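Myo-inositol 2-dehydrogenase (Lactobacillus plantarum WCFS1, PDB 3CEA) probably catalyses the NAD-dependent oxidation of myo-inositol at its 2-position, as a member of the Gfo/Idh/MocA oxidoreductase family. Local coordinates at residues Ile212-Pro215 / Gln216-Asp219. Residues are numbered along the deposited sequence; the frame is centred on the assembly and turned at random.
Sequences IAAP and QLAD
Q216 and L217 of a 3-10 turn meet the A214 methyl from two directions roughly at right angles, in the loop joining strands 202-210 and 225-232 of the Gfo/Idh/MocA C-terminal domain. The amide of Q216 doubles back along the chain: CG stands between the backbone N and the carbonyl carbon (chi1 74°), and a bend at chi2 of -88° carries the end over the face of the A214-P215 peptide. There Q216 OE1 lies 3.3 Å from P215 N, a van der Waals approach, since a proline nitrogen carries no hydrogen, while NE2 passes 3.8 Å from A214 CB. L217 approaches the same methyl by one branch, its CD1 3.9 Å from A214 CB. M167 of helix 167-176 packs against all three residues, and F170 adds to the cover on L217. Shortening L217 to an alanine would probably open a gap beside the A214 methyl and lose the packing of M167 and F170 against this side chain. Two weak bonds, L217 N to A214 O (3.4 Å) and A218 N to P215 O (3.3 Å), tie the turn's start to the loop; D219 N to Q216 O (3.2 Å) continues it. One water accepts from Q216 NE2 at 3.2 Å and donates weakly to A213 O at 3.4 Å.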
# COMPACT_ATOMS: atom_id res chain seq x y z
N ILE A 212 -26.57 -12.48 -8.90
CA ILE A 212 -26.20 -13.34 -7.77
C ILE A 212 -26.18 -12.55 -6.45
O ILE A 212 -26.76 -12.99 -5.45
CB ILE A 212 -24.85 -14.06 -8.01
CG1 ILE A 212 -24.99 -15.09 -9.15
CG2 ILE A 212 -24.35 -14.75 -6.74
CD1 ILE A 212 -23.68 -15.67 -9.66
N ALA A 213 -25.54 -11.38 -6.47
CA ALA A 213 -25.43 -10.53 -5.28
C ALA A 213 -26.76 -9.91 -4.82
O ALA A 213 -26.93 -9.63 -3.63
CB ALA A 213 -24.40 -9.44 -5.52
N ALA A 214 -27.69 -9.71 -5.76
CA ALA A 214 -29.00 -9.14 -5.46
C ALA A 214 -30.07 -9.59 -6.47
O ALA A 214 -30.29 -8.91 -7.48
CB ALA A 214 -28.92 -7.61 -5.40
N PRO A 215 -30.74 -10.72 -6.20
CA PRO A 215 -31.72 -11.29 -7.14
C PRO A 215 -33.01 -10.47 -7.23
O PRO A 215 -33.77 -10.63 -8.20
CB PRO A 215 -32.01 -12.68 -6.56
CG PRO A 215 -30.97 -12.91 -5.49
CD PRO A 215 -30.62 -11.55 -4.99
N GLN A 216 -33.26 -9.62 -6.24
CA GLN A 216 -34.47 -8.79 -6.19
C GLN A 216 -34.46 -7.68 -7.24
O GLN A 216 -35.50 -7.07 -7.52
CB GLN A 216 -34.69 -8.21 -4.79
CG GLN A 216 -33.75 -7.06 -4.40
CD GLN A 216 -32.44 -7.52 -3.76
OE1 GLN A 216 -32.04 -8.68 -3.89
NE2 GLN A 216 -31.77 -6.61 -3.08
N LEU A 217 -33.29 -7.41 -7.83
CA LEU A 217 -33.16 -6.39 -8.86
C LEU A 217 -33.82 -6.80 -10.17
O LEU A 217 -34.18 -5.94 -10.98
CB LEU A 217 -31.69 -6.02 -9.08
CG LEU A 217 -31.03 -5.13 -8.01
CD1 LEU A 217 -29.52 -5.04 -8.25
CD2 LEU A 217 -31.65 -3.74 -7.96
N ALA A 218 -33.99 -8.11 -10.36
CA ALA A 218 -34.69 -8.65 -11.52
C ALA A 218 -36.16 -8.21 -11.55
O ALA A 218 -36.74 -8.04 -12.63
CB ALA A 218 -34.60 -10.17 -11.52
N ASP A 219 -36.73 -8.00 -10.37
CA ASP A 219 -38.13 -7.59 -10.21
C ASP A 219 -38.41 -6.21 -10.79
O ASP A 219 -39.55 -5.89 -11.12
CB ASP A 219 -38.55 -7.66 -8.74
CG ASP A 219 -38.37 -9.05 -8.13
OD1 ASP A 219 -37.95 -9.98 -8.85
OD2 ASP A 219 -38.65 -9.21 -6.92
O HOH W 1 -29.18 -7.98 -1.70